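Local coordinates for fat acid-binding protein (Eubacterium ventriosum, PDB 3NYI), which binds stearic acid and, as a member of the DegV family, probably works as a fatty acid-binding protein, at residues 8-13 / 89-94; 76-81 / 112-117; 165-170 / 211-216; 235-240 / 290-295. All blocks are in the same frame, centred on the assembly; numbering follows the deposited sequence.

Contact 1: residues 8-13 / 89-94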
loop_
_atom_site.group_PDB
_atom_site.type_symbol
_atom_site.label_atom_id
_atom_site.label_comp_id
_atom_site.label_asym_id
_atom_site.label_seq_id
_atom_site.Cartn_x
_atom_site.Cartn_y
_atom_site.Cartn_z
ATOM N N VAL A 8 -9.581 10.485 1.865
ATOM C CA VAL A 8 -8.221 10.910 1.564
ATOM C C VAL A 8 -7.242 9.775 1.907
ATOM O O VAL A 8 -7.480 8.998 2.832
ATOM C CB VAL A 8 -7.850 12.187 2.366
ATOM C CG1 VAL A 8 -6.442 12.706 1.992
ATOM C CG2 VAL A 8 -8.918 13.281 2.158
ATOM N N SER A 9 -6.166 9.656 1.138
ATOM C CA SER A 9 -5.095 8.710 1.475
ATOM C C SER A 9 -3.766 9.333 1.111
ATOM O O SER A 9 -3.723 10.240 0.272
ATOM C CB SER A 9 -5.269 7.395 0.710
ATOM O OG SER A 9 -4.217 6.473 1.009
ATOM N N ASP A 10 -2.688 8.875 1.752
ATOM C CA ASP A 10 -1.355 9.243 1.304
ATOM C C ASP A 10 -1.039 8.405 0.076
ATOM O O ASP A 10 -1.729 7.417 -0.216
ATOM C CB ASP A 10 -0.296 9.119 2.422
ATOM C CG ASP A 10 -0.079 7.679 2.897
ATOM O OD1 ASP A 10 -0.337 6.752 2.114
ATOM O OD2 ASP A 10 0.379 7.486 4.055
ATOM N N SER A 11 -0.013 8.800 -0.660
ATOM C CA SER A 11 0.231 8.190 -1.968
ATOM C C SER A 11 0.765 6.759 -1.912
ATOM O O SER A 11 0.997 6.146 -2.954
ATOM C CB SER A 11 1.160 9.065 -2.822
ATOM O OG SER A 11 2.386 9.281 -2.149
ATOM N N ALA A 12 0.949 6.218 -0.710
ATOM C CA ALA A 12 1.455 4.850 -0.593
ATOM C C ALA A 12 0.431 3.821 -1.057
ATOM O O ALA A 12 0.795 2.674 -1.304
ATOM C CB ALA A 12 1.902 4.533 0.857
ATOM N N CYS A 13 -0.836 4.222 -1.175
ATOM C CA CYS A 13 -1.911 3.264 -1.523
ATOM C C CYS A 13 -1.850 2.808 -2.992
ATOM O O CYS A 13 -2.371 1.750 -3.348
ATOM C CB CYS A 13 -3.289 3.867 -1.213
ATOM S SG CYS A 13 -3.789 5.216 -2.359
ATOM N N CYS A 89 -9.341 9.929 6.428
ATOM C CA CYS A 89 -8.002 9.902 5.856
ATOM C C CYS A 89 -7.223 8.635 6.228
ATOM O O CYS A 89 -7.020 8.366 7.410
ATOM C CB CYS A 89 -7.241 11.148 6.324
ATOM S SG CYS A 89 -5.547 11.241 5.737
ATOM N N PHE A 90 -6.785 7.873 5.219
ATOM C CA PHE A 90 -5.996 6.649 5.438
ATOM C C PHE A 90 -4.512 6.890 5.185
ATOM O O PHE A 90 -4.135 7.576 4.240
ATOM C CB PHE A 90 -6.445 5.538 4.488
ATOM C CG PHE A 90 -7.847 5.087 4.703
ATOM C CD1 PHE A 90 -8.110 3.953 5.462
ATOM C CD2 PHE A 90 -8.909 5.782 4.137
ATOM C CE1 PHE A 90 -9.412 3.522 5.662
ATOM C CE2 PHE A 90 -10.214 5.358 4.328
ATOM C CZ PHE A 90 -10.467 4.226 5.095
ATOM N N THR A 91 -3.661 6.299 6.015
ATOM C CA THR A 91 -2.229 6.437 5.812
ATOM C C THR A 91 -1.587 5.073 5.803
ATOM O O THR A 91 -2.175 4.082 6.261
ATOM C CB THR A 91 -1.546 7.259 6.932
ATOM O OG1 THR A 91 -1.557 6.509 8.150
ATOM C CG2 THR A 91 -2.271 8.563 7.160
ATOM N N ILE A 92 -0.369 5.036 5.282
ATOM C CA ILE A 92 0.460 3.842 5.348
ATOM C C ILE A 92 0.648 3.457 6.828
ATOM O O ILE A 92 0.548 4.314 7.717
ATOM C CB ILE A 92 1.823 4.126 4.666
ATOM C CG1 ILE A 92 2.612 2.829 4.413
ATOM C CG2 ILE A 92 2.648 5.141 5.503
ATOM C CD1 ILE A 92 3.927 3.050 3.593
ATOM N N THR A 93 0.913 2.177 7.094
ATOM C CA THR A 93 1.179 1.713 8.462
ATOM C C THR A 93 2.172 2.590 9.230
ATOM O O THR A 93 3.207 2.989 8.702
ATOM C CB THR A 93 1.691 0.252 8.494
ATOM O OG1 THR A 93 2.069 -0.090 9.834
ATOM C CG2 THR A 93 2.886 0.072 7.577
ATOM N N THR A 94 1.849 2.883 10.489
ATOM C CA THR A 94 2.713 3.707 11.329
ATOM C C THR A 94 4.051 3.043 11.568
ATOM O O THR A 94 5.002 3.699 11.973
ATOM C CB THR A 94 2.102 3.950 12.721
ATOM O OG1 THR A 94 1.658 2.697 13.257
ATOM C CG2 THR A 94 0.941 4.888 12.633
#
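Asp10 reaches from the end of strand 6-10 to the chain leaving strand 87-91, its parallel neighbour in the mixed sheet of this DegV-family protein. Its chi1 of 65° sets CG between the backbone N and the carbonyl carbon, and the end of the side chain comes close to the adjoining chain at Thr91 and Ile92. Its OD2 receives the N-H of Ile92 from the syn side at 2.8 Å, almost straight at 170° but tilted from the carboxylate plane. OD1 serves its own segment: Ala12 N comes from above the plane, 3.1 Å from Asp10 OD1, and closes an Asx turn. Ser99 OG and Gln131 NE2 bind OD2 and OD1 in turn, so a short side chain with two acceptors fits here. An alanine here would probably leave Ile92 N and Ala12 N without these acceptors and the two segments less firmly joined.

Before this point the strands pair through Phe90, whose N donates to Val8 O at 2.7 Å and whose O accepts from Asp10 N at 3.2 Å. The Phe90 ring turns its edge to the same Val8 O, in plane, and meets Phe138 edge-to-face. On the other face of the sheet Val8 and Cys89 lie side by side, small apolar groups suited to the covering helix 70-81. Ile92, near the bound stearic acid, points toward Ala12, with its CD1 3.7 Å from Ala12 CB.

Contact 2: residues 76-81 / 112-117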
loop_
_atom_site.group_PDB
_atom_site.type_symbol
_atom_site.label_atom_id
_atom_site.label_comp_id
_atom_site.label_asym_id
_atom_site.label_seq_id
_atom_site.Cartn_x
_atom_site.Cartn_y
_atom_site.Cartn_z
ATOM N N VAL A 76 -5.383 20.107 2.593
ATOM C CA VAL A 76 -6.451 19.251 2.077
ATOM C C VAL A 76 -7.612 19.173 3.072
ATOM O O VAL A 76 -8.771 19.399 2.703
ATOM C CB VAL A 76 -5.921 17.843 1.733
ATOM C CG1 VAL A 76 -7.066 16.899 1.361
ATOM C CG2 VAL A 76 -4.902 17.939 0.608
ATOM N N PHE A 77 -7.309 18.872 4.335
ATOM C CA PHE A 77 -8.365 18.798 5.344
ATOM C C PHE A 77 -9.158 20.104 5.396
ATOM O O PHE A 77 -10.388 20.097 5.431
ATOM C CB PHE A 77 -7.804 18.497 6.740
ATOM C CG PHE A 77 -7.113 17.155 6.862
ATOM C CD1 PHE A 77 -7.208 16.199 5.861
ATOM C CD2 PHE A 77 -6.379 16.853 8.001
ATOM C CE1 PHE A 77 -6.567 14.973 5.988
ATOM C CE2 PHE A 77 -5.734 15.638 8.140
ATOM C CZ PHE A 77 -5.832 14.689 7.132
ATOM N N ARG A 78 -8.440 21.221 5.402
ATOM C CA ARG A 78 -9.059 22.535 5.528
ATOM C C ARG A 78 -10.035 22.836 4.394
ATOM O O ARG A 78 -11.152 23.295 4.630
ATOM C CB ARG A 78 -7.983 23.625 5.597
ATOM C CG ARG A 78 -8.337 24.778 6.515
ATOM C CD ARG A 78 -7.305 25.892 6.438
ATOM N NE ARG A 78 -5.944 25.406 6.653
ATOM C CZ ARG A 78 -5.335 25.372 7.835
ATOM N NH1 ARG A 78 -5.964 25.796 8.928
ATOM N NH2 ARG A 78 -4.090 24.917 7.923
ATOM N N SER A 79 -9.621 22.571 3.161
ATOM C CA SER A 79 -10.458 22.891 2.010
ATOM C C SER A 79 -11.768 22.100 2.006
ATOM O O SER A 79 -12.819 22.633 1.649
ATOM C CB SER A 79 -9.693 22.681 0.700
ATOM O OG SER A 79 -9.510 21.302 0.424
ATOM N N PHE A 80 -11.713 20.832 2.406
ATOM C CA PHE A 80 -12.928 20.034 2.511
ATOM C C PHE A 80 -13.802 20.504 3.676
ATOM O O PHE A 80 -15.015 20.667 3.523
ATOM C CB PHE A 80 -12.600 18.539 2.663
ATOM C CG PHE A 80 -12.050 17.902 1.415
ATOM C CD1 PHE A 80 -12.634 18.143 0.177
ATOM C CD2 PHE A 80 -10.959 17.043 1.479
ATOM C CE1 PHE A 80 -12.134 17.550 -0.979
ATOM C CE2 PHE A 80 -10.455 16.445 0.326
ATOM C CZ PHE A 80 -11.044 16.700 -0.901
ATOM N N VAL A 81 -13.180 20.726 4.833
ATOM C CA VAL A 81 -13.905 21.100 6.050
ATOM C C VAL A 81 -14.649 22.446 5.956
ATOM O O VAL A 81 -15.750 22.602 6.492
ATOM C CB VAL A 81 -12.967 21.112 7.276
ATOM C CG1 VAL A 81 -13.543 21.972 8.383
ATOM C CG2 VAL A 81 -12.726 19.686 7.766
ATOM N N GLU A 112 -8.234 24.118 15.086
ATOM C CA GLU A 112 -8.082 25.475 15.598
ATOM C C GLU A 112 -8.949 26.457 14.823
ATOM O O GLU A 112 -9.691 27.240 15.409
ATOM C CB GLU A 112 -6.624 25.912 15.514
ATOM C CG GLU A 112 -5.696 25.127 16.405
ATOM C CD GLU A 112 -4.246 25.512 16.210
ATOM O OE1 GLU A 112 -3.979 26.543 15.559
ATOM O OE2 GLU A 112 -3.372 24.778 16.708
ATOM N N ASP A 113 -8.854 26.406 13.498
ATOM C CA ASP A 113 -9.589 27.324 12.638
ATOM C C ASP A 113 -11.026 26.869 12.350
ATOM O O ASP A 113 -11.881 27.688 12.010
ATOM C CB ASP A 113 -8.831 27.553 11.328
ATOM C CG ASP A 113 -7.430 28.107 11.550
ATOM O OD1 ASP A 113 -7.093 28.461 12.701
ATOM O OD2 ASP A 113 -6.664 28.188 10.567
ATOM N N TYR A 114 -11.290 25.569 12.476
ATOM C CA TYR A 114 -12.636 25.041 12.236
ATOM C C TYR A 114 -13.047 24.023 13.298
ATOM O O TYR A 114 -13.083 22.822 13.033
ATOM C CB TYR A 114 -12.727 24.403 10.847
ATOM C CG TYR A 114 -12.323 25.316 9.708
ATOM C CD1 TYR A 114 -13.276 26.010 8.969
ATOM C CD2 TYR A 114 -10.991 25.474 9.365
ATOM C CE1 TYR A 114 -12.903 26.840 7.924
ATOM C CE2 TYR A 114 -10.609 26.300 8.325
ATOM C CZ TYR A 114 -11.565 26.979 7.606
ATOM O OH TYR A 114 -11.170 27.798 6.572
ATOM N N PRO A 115 -13.395 24.506 14.498
ATOM C CA PRO A 115 -13.613 23.668 15.686
ATOM C C PRO A 115 -14.763 22.664 15.545
ATOM O O PRO A 115 -14.835 21.705 16.315
ATOM C CB PRO A 115 -13.955 24.688 16.781
ATOM C CG PRO A 115 -13.540 26.021 16.233
ATOM C CD PRO A 115 -13.715 25.918 14.757
ATOM N N ASP A 116 -15.663 22.887 14.595
ATOM C CA ASP A 116 -16.765 21.950 14.392
ATOM C C ASP A 116 -16.553 21.081 13.151
ATOM O O ASP A 116 -17.502 20.730 12.452
ATOM C CB ASP A 116 -18.113 22.682 14.335
ATOM C CG ASP A 116 -18.121 23.823 13.333
ATOM O OD1 ASP A 116 -17.044 24.154 12.789
ATOM O OD2 ASP A 116 -19.210 24.392 13.096
ATOM N N ALA A 117 -15.297 20.732 12.890
ATOM C CA ALA A 117 -14.947 19.947 11.713
ATOM C C ALA A 117 -14.901 18.465 12.046
ATOM O O ALA A 117 -14.501 18.086 13.147
ATOM C CB ALA A 117 -13.610 20.398 11.162
#
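Arg78 NH1 and Asp113 OD2, 3.0 Å apart, form a salt bridge between helix 70-81 and the last, weakly bonded part of helix 99-113, the helix of the beta-alpha-beta crossover from strand 87-91 to strand 119-123. Arg78 was modelled in two conformers, so the bridge may be only partly occupied. The two side chains meet at a slant, with guanidinium and carboxylate planes 40° apart, and the bend at chi3 (-53°) sets NE off the line of the aliphatic stem. Such a long, flexible residue suits a surface position from which a charge must reach a neighbouring helix.

Its stem has a second task: Arg78 CG and CD lie near Tyr114 CE2, CD at 3.8 Å, and the two side chains cross at about a right angle. Farther along the chain, a type I turn from Tyr114 to Ala117 brings Tyr114 CB and Ala117 CB against Val81. Valine, compact and branched, suits this place between them, its CG1 3.6 Å from Tyr114 CB. The Tyr114 hydroxyl makes a weak hydrogen bond to Glu82, while Val81 CG2 rests 3.6 Å from Ala117 CB.

Contact 3: residues 165-170 / 211-216. With STE (stearic acid), chain C.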
loop_
_atom_site.group_PDB
_atom_site.type_symbol
_atom_site.label_atom_id
_atom_site.label_comp_id
_atom_site.label_asym_id
_atom_site.label_seq_id
_atom_site.Cartn_x
_atom_site.Cartn_y
_atom_site.Cartn_z
ATOM N N PHE A 165 1.426 -10.905 0.014
ATOM C CA PHE A 165 2.387 -11.973 -0.201
ATOM C C PHE A 165 3.225 -11.578 -1.402
ATOM O O PHE A 165 2.690 -11.355 -2.480
ATOM C CB PHE A 165 1.641 -13.282 -0.498
ATOM C CG PHE A 165 0.702 -13.695 0.592
ATOM C CD1 PHE A 165 1.194 -14.265 1.756
ATOM C CD2 PHE A 165 -0.671 -13.486 0.472
ATOM C CE1 PHE A 165 0.328 -14.641 2.793
ATOM C CE2 PHE A 165 -1.537 -13.859 1.496
ATOM C CZ PHE A 165 -1.030 -14.437 2.661
ATOM N N PHE A 166 4.533 -11.467 -1.228
ATOM C CA PHE A 166 5.336 -10.908 -2.314
ATOM C C PHE A 166 6.788 -11.290 -2.262
ATOM O O PHE A 166 7.259 -11.877 -1.277
ATOM C CB PHE A 166 5.187 -9.381 -2.385
ATOM C CG PHE A 166 5.789 -8.627 -1.217
ATOM C CD1 PHE A 166 6.947 -7.867 -1.395
ATOM C CD2 PHE A 166 5.177 -8.630 0.036
ATOM C CE1 PHE A 166 7.509 -7.136 -0.344
ATOM C CE2 PHE A 166 5.733 -7.897 1.101
ATOM C CZ PHE A 166 6.897 -7.138 0.902
ATOM N N THR A 167 7.496 -10.960 -3.340
ATOM C CA THR A 167 8.934 -11.132 -3.368
ATOM C C THR A 167 9.585 -9.888 -3.977
ATOM O O THR A 167 8.896 -9.024 -4.516
ATOM C CB THR A 167 9.330 -12.421 -4.124
ATOM O OG1 THR A 167 10.710 -12.718 -3.879
ATOM C CG2 THR A 167 9.072 -12.285 -5.629
ATOM N N VAL A 168 10.903 -9.782 -3.846
ATOM C CA VAL A 168 11.645 -8.631 -4.364
ATOM C C VAL A 168 12.937 -9.117 -5.024
ATOM O O VAL A 168 13.247 -10.296 -4.957
ATOM C CB VAL A 168 11.972 -7.647 -3.244
ATOM C CG1 VAL A 168 10.667 -7.052 -2.672
ATOM C CG2 VAL A 168 12.787 -8.342 -2.142
ATOM N N GLY A 169 13.683 -8.219 -5.665
ATOM C CA GLY A 169 14.868 -8.630 -6.410
ATOM C C GLY A 169 16.132 -8.813 -5.583
ATOM O O GLY A 169 17.083 -9.460 -6.022
ATOM N N SER A 170 16.144 -8.251 -4.381
ATOM C CA SER A 170 17.319 -8.283 -3.514
ATOM C C SER A 170 16.911 -7.723 -2.168
ATOM O O SER A 170 15.805 -7.201 -2.025
ATOM C CB SER A 170 18.436 -7.404 -4.096
ATOM O OG SER A 170 18.076 -6.029 -4.040
ATOM N N ARG A 211 15.910 -18.482 -4.820
ATOM C CA ARG A 211 16.956 -17.863 -5.641
ATOM C C ARG A 211 16.464 -17.511 -7.038
ATOM O O ARG A 211 16.857 -16.498 -7.612
ATOM C CB ARG A 211 18.163 -18.798 -5.755
ATOM C CG ARG A 211 18.879 -19.051 -4.443
ATOM C CD ARG A 211 19.982 -20.078 -4.609
ATOM N NE ARG A 211 20.623 -20.388 -3.333
ATOM C CZ ARG A 211 21.549 -19.629 -2.761
ATOM N NH1 ARG A 211 21.953 -18.509 -3.354
ATOM N NH2 ARG A 211 22.074 -19.994 -1.597
ATOM N N ASN A 212 15.610 -18.366 -7.587
ATOM C CA ASN A 212 15.108 -18.184 -8.939
ATOM C C ASN A 212 13.807 -17.381 -8.931
ATOM O O ASN A 212 12.895 -17.684 -8.172
ATOM C CB ASN A 212 14.895 -19.557 -9.586
ATOM C CG ASN A 212 14.248 -19.468 -10.946
ATOM O OD1 ASN A 212 13.032 -19.595 -11.073
ATOM N ND2 ASN A 212 15.063 -19.261 -11.980
ATOM N N ARG A 213 13.732 -16.355 -9.774
ATOM C CA ARG A 213 12.548 -15.503 -9.849
ATOM C C ARG A 213 11.249 -16.302 -9.998
ATOM O O ARG A 213 10.286 -16.080 -9.259
ATOM C CB ARG A 213 12.686 -14.514 -11.006
ATOM C CG ARG A 213 11.495 -13.584 -11.184
ATOM C CD ARG A 213 11.383 -12.579 -10.040
ATOM N NE ARG A 213 10.572 -11.420 -10.416
ATOM C CZ ARG A 213 10.459 -10.314 -9.684
ATOM N NH1 ARG A 213 11.097 -10.221 -8.528
ATOM N NH2 ARG A 213 9.702 -9.304 -10.105
ATOM N N ASN A 214 11.218 -17.223 -10.956
ATOM C CA ASN A 214 10.003 -17.994 -11.198
ATOM C C ASN A 214 9.622 -18.888 -10.025
ATOM O O ASN A 214 8.443 -19.018 -9.694
ATOM C CB ASN A 214 10.110 -18.807 -12.494
ATOM C CG ASN A 214 9.858 -17.961 -13.728
ATOM O OD1 ASN A 214 9.503 -16.785 -13.625
ATOM N ND2 ASN A 214 10.042 -18.551 -14.902
ATOM N N LYS A 215 10.617 -19.506 -9.398
ATOM C CA LYS A 215 10.359 -20.336 -8.223
ATOM C C LYS A 215 9.881 -19.488 -7.040
ATOM O O LYS A 215 9.016 -19.900 -6.269
ATOM C CB LYS A 215 11.607 -21.132 -7.842
ATOM C CG LYS A 215 11.917 -22.295 -8.785
ATOM C CD LYS A 215 13.271 -22.915 -8.471
ATOM C CE LYS A 215 13.254 -24.430 -8.651
ATOM N NZ LYS A 215 13.012 -25.139 -7.361
ATOM N N LEU A 216 10.449 -18.299 -6.893
ATOM C CA LEU A 216 10.019 -17.409 -5.822
ATOM C C LEU A 216 8.566 -16.999 -6.011
ATOM O O LEU A 216 7.814 -16.946 -5.047
ATOM C CB LEU A 216 10.915 -16.165 -5.739
ATOM C CG LEU A 216 12.266 -16.380 -5.055
ATOM C CD1 LEU A 216 13.312 -15.389 -5.585
ATOM C CD2 LEU A 216 12.130 -16.274 -3.539
HETATM C C1 STE C . 8.561 7.653 4.587
HETATM O O1 STE C . 8.012 8.047 5.570
HETATM O O2 STE C . 9.660 8.050 4.332
HETATM C C2 STE C . 7.951 6.477 3.790
HETATM C C3 STE C . 8.638 5.143 4.177
HETATM C C4 STE C . 8.097 3.992 3.292
HETATM C C5 STE C . 8.572 2.617 3.813
HETATM C C6 STE C . 8.063 1.496 2.878
HETATM C C7 STE C . 8.608 0.112 3.315
HETATM C C8 STE C . 7.937 -0.976 2.437
HETATM C C9 STE C . 8.454 -2.387 2.803
HETATM C C10 STE C . 7.815 -3.418 1.833
HETATM C C11 STE C . 6.369 -3.664 2.267
HETATM C C12 STE C . 5.311 -3.547 1.144
HETATM C C13 STE C . 5.841 -3.787 -0.279
HETATM C C14 STE C . 4.833 -4.743 -0.971
HETATM C C15 STE C . 5.027 -4.746 -2.505
HETATM C C16 STE C . 4.276 -5.965 -3.094
HETATM C C17 STE C . 2.807 -5.586 -3.377
HETATM C C18 STE C . 2.077 -6.726 -4.125
HETATM O O HOH W 1 12.619 -12.179 -6.883
#
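Arg213, in the first turn of helix 213-231, sends its side chain to Thr167 and Val168 where strand 163-167 runs out into a loop. From CB the chain starts with CG anti to the backbone N (chi1 179°), then bends at chi2 (69°), which turns CD off that line. NE forms a salt bridge with Glu248. At the tip, NH1 lies 4.1 Å from Thr167 CG2 and donates to Tyr283 O. It also reaches the loop after the strand through a water in the guanidinium plane, 3.0 Å from Arg213 NH1, which in turn donates to Val168 O at 2.8 Å. Arginine suits the place because its several N-H groups can serve a carboxylate, a carbonyl and a water together.

Thr167 crosses Leu216 at about a right angle, its OG1 3.8 Å from Leu216 CD2 and hydrogen-bonded to Pro195 O. From the other face of the strand Phe166 meets the stearic acid, whose C14 stands over the ring centre, 3.6 Å from Phe166 CE1; a flat apolar ring suits an alkyl tail. The Arg213 side chain thus lies where helix 213-231 covers the sheet, touching Ile285 of strand 285-291 and bridging to helix 246-260 through Glu248.

Contact 4: residues 235-240 / 290-295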
loop_
_atom_site.group_PDB
_atom_site.type_symbol
_atom_site.label_atom_id
_atom_site.label_comp_id
_atom_site.label_asym_id
_atom_site.label_seq_id
_atom_site.Cartn_x
_atom_site.Cartn_y
_atom_site.Cartn_z
ATOM N N ASN A 235 -14.425 -15.746 0.653
ATOM C CA ASN A 235 -14.747 -14.561 1.430
ATOM C C ASN A 235 -13.739 -13.426 1.286
ATOM O O ASN A 235 -13.844 -12.436 1.995
ATOM C CB ASN A 235 -14.974 -14.917 2.898
ATOM C CG ASN A 235 -16.246 -15.755 3.106
ATOM O OD1 ASN A 235 -17.157 -15.766 2.262
ATOM N ND2 ASN A 235 -16.312 -16.450 4.227
ATOM N N PHE A 236 -12.793 -13.575 0.361
ATOM C CA PHE A 236 -11.730 -12.566 0.154
ATOM C C PHE A 236 -11.755 -11.904 -1.221
ATOM O O PHE A 236 -12.175 -12.511 -2.207
ATOM C CB PHE A 236 -10.344 -13.196 0.357
ATOM C CG PHE A 236 -10.012 -13.463 1.789
ATOM C CD1 PHE A 236 -9.186 -12.607 2.491
ATOM C CD2 PHE A 236 -10.546 -14.575 2.440
ATOM C CE1 PHE A 236 -8.892 -12.844 3.837
ATOM C CE2 PHE A 236 -10.243 -14.827 3.776
ATOM C CZ PHE A 236 -9.434 -13.961 4.475
ATOM N N ILE A 237 -11.310 -10.650 -1.259
ATOM C CA ILE A 237 -10.973 -9.939 -2.489
ATOM C C ILE A 237 -9.482 -10.136 -2.753
ATOM O O ILE A 237 -8.687 -10.092 -1.830
ATOM C CB ILE A 237 -11.213 -8.421 -2.306
ATOM C CG1 ILE A 237 -12.701 -8.149 -2.075
ATOM C CG2 ILE A 237 -10.677 -7.631 -3.508
ATOM C CD1 ILE A 237 -13.592 -8.617 -3.227
ATOM N N VAL A 238 -9.091 -10.352 -4.003
ATOM C CA VAL A 238 -7.682 -10.574 -4.311
ATOM C C VAL A 238 -7.227 -9.636 -5.441
ATOM O O VAL A 238 -7.910 -9.513 -6.463
ATOM C CB VAL A 238 -7.429 -12.040 -4.702
ATOM C CG1 VAL A 238 -5.960 -12.289 -4.931
ATOM C CG2 VAL A 238 -7.968 -12.978 -3.627
ATOM N N SER A 239 -6.109 -8.940 -5.236
ATOM C CA SER A 239 -5.537 -8.076 -6.281
ATOM C C SER A 239 -4.031 -8.252 -6.356
ATOM O O SER A 239 -3.410 -8.736 -5.403
ATOM C CB SER A 239 -5.860 -6.598 -6.045
ATOM O OG SER A 239 -7.254 -6.352 -6.152
ATOM N N VAL A 240 -3.446 -7.845 -7.483
ATOM C CA VAL A 240 -2.013 -8.020 -7.724
ATOM C C VAL A 240 -1.283 -6.671 -7.791
ATOM O O VAL A 240 -1.853 -5.668 -8.241
ATOM C CB VAL A 240 -1.756 -8.827 -9.038
ATOM C CG1 VAL A 240 -0.342 -8.625 -9.539
ATOM C CG2 VAL A 240 -2.054 -10.328 -8.829
ATOM N N ILE A 290 -7.941 -9.252 1.109
ATOM C CA ILE A 290 -8.640 -8.701 2.259
ATOM C C ILE A 290 -10.023 -9.311 2.313
ATOM O O ILE A 290 -10.560 -9.718 1.278
ATOM C CB ILE A 290 -8.745 -7.147 2.180
ATOM C CG1 ILE A 290 -9.058 -6.541 3.556
ATOM C CG2 ILE A 290 -9.803 -6.744 1.162
ATOM C CD1 ILE A 290 -8.872 -4.979 3.627
ATOM N N ARG A 291 -10.605 -9.375 3.509
ATOM C CA ARG A 291 -11.941 -9.949 3.664
ATOM C C ARG A 291 -12.965 -9.024 3.026
ATOM O O ARG A 291 -12.817 -7.808 3.080
ATOM C CB ARG A 291 -12.309 -10.130 5.143
ATOM C CG ARG A 291 -11.807 -11.404 5.786
ATOM C CD ARG A 291 -12.556 -12.605 5.258
ATOM N NE ARG A 291 -13.947 -12.614 5.694
ATOM C CZ ARG A 291 -14.388 -13.258 6.772
ATOM N NH1 ARG A 291 -13.546 -13.935 7.545
ATOM N NH2 ARG A 291 -15.673 -13.211 7.081
ATOM N N LYS A 292 -14.003 -9.599 2.423
ATOM C CA LYS A 292 -15.139 -8.788 1.975
ATOM C C LYS A 292 -15.942 -8.366 3.196
ATOM O O LYS A 292 -16.366 -9.214 3.982
ATOM C CB LYS A 292 -16.047 -9.573 1.026
ATOM C CG LYS A 292 -15.352 -10.207 -0.152
ATOM C CD LYS A 292 -16.235 -11.363 -0.658
ATOM C CE LYS A 292 -15.819 -11.851 -2.026
ATOM N NZ LYS A 292 -16.799 -12.859 -2.530
ATOM N N TYR A 293 -16.157 -7.063 3.364
ATOM C CA TYR A 293 -16.867 -6.588 4.557
ATOM C C TYR A 293 -18.212 -7.300 4.783
ATOM O O TYR A 293 -18.612 -7.501 5.924
ATOM C CB TYR A 293 -17.067 -5.068 4.539
ATOM C CG TYR A 293 -18.295 -4.623 3.780
ATOM C CD1 TYR A 293 -19.529 -4.524 4.417
ATOM C CD2 TYR A 293 -18.224 -4.306 2.428
ATOM C CE1 TYR A 293 -20.663 -4.126 3.723
ATOM C CE2 TYR A 293 -19.349 -3.903 1.731
ATOM C CZ TYR A 293 -20.565 -3.819 2.383
ATOM O OH TYR A 293 -21.682 -3.413 1.690
ATOM N N GLU A 294 -18.892 -7.667 3.697
ATOM C CA GLU A 294 -20.220 -8.306 3.767
ATOM C C GLU A 294 -20.209 -9.591 4.576
ATOM O O GLU A 294 -21.247 -10.032 5.082
ATOM C CB GLU A 294 -20.742 -8.667 2.369
ATOM C CG GLU A 294 -20.970 -7.495 1.453
ATOM C CD GLU A 294 -19.786 -7.241 0.547
ATOM O OE1 GLU A 294 -18.642 -7.495 0.981
ATOM O OE2 GLU A 294 -20.003 -6.789 -0.598
ATOM N N THR A 295 -19.038 -10.207 4.666
ATOM C CA THR A 295 -18.912 -11.528 5.260
ATOM C C THR A 295 -18.547 -11.459 6.742
ATOM O O THR A 295 -18.507 -12.479 7.434
ATOM C CB THR A 295 -17.874 -12.377 4.483
ATOM O OG1 THR A 295 -16.572 -11.799 4.625
ATOM C CG2 THR A 295 -18.227 -12.414 3.008
#
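Asn235 O accepts the N-H of Lys292 at 2.9 Å and 175°, extending the antiparallel pairing of strands 236-242 and 285-291 just past its regular end. Within the sheet Ile237 and Ile290 form a hydrogen-bonded pair: Ile237 N gives to Ile290 O at 2.8 Å, and Ile290 N returns a bond to Ile237 O at 3.1 Å. Both are branched apolar residues, at home on a buried sheet face.

Farther out, Thr295 OG1 takes part in three hydrogen bonds, to two partner residues. Arg291 grips it side-on, NE at 2.9 Å and NH2 at 3.0 Å from OG1, both nearly in the guanidinium plane, and OG1 itself donates to Lys292 O at 2.7 Å. Lys292 O also takes Thr295 N, and Lys292 NZ finds Asp234 O. An alanine in place of Thr295 would probably leave Arg291 NE and NH2 without this shared acceptor, and Lys292 O without one of its donors.

Arg291 CD lies over one face of the Phe236 ring, a CH-pi contact with CD 3.7 Å from the ring centroid, while Asn235 CB covers a guanidinium face. One hydroxyl that donates and accepts together probably helps to fix the guanidinium, with the aliphatic part of the arginine on the ring.

In the fold
From the N terminus, strand 6-10 pairs with strand 87-91, and contact 1 closes that loop at the heart of the first sheet. Contact 2 opens within it, on helix 70-81, and closes after it, beyond helix 99-113, so the two cross along the chain. They also touch in space, Phe77 packing on Cys89 and Val76 and Phe80 on Val8. Contacts 3 and 4 follow in series and both reach the second sheet. Contact 3 closes the loop from strand 163-167 to helix 213-231; contact 4 joins strand 236-242, next after that helix, to strand 285-291, the neighbour of 163-167. Contacts 2 and 3 lie on opposite sides of the chain's centre, with centres about 45 Å apart.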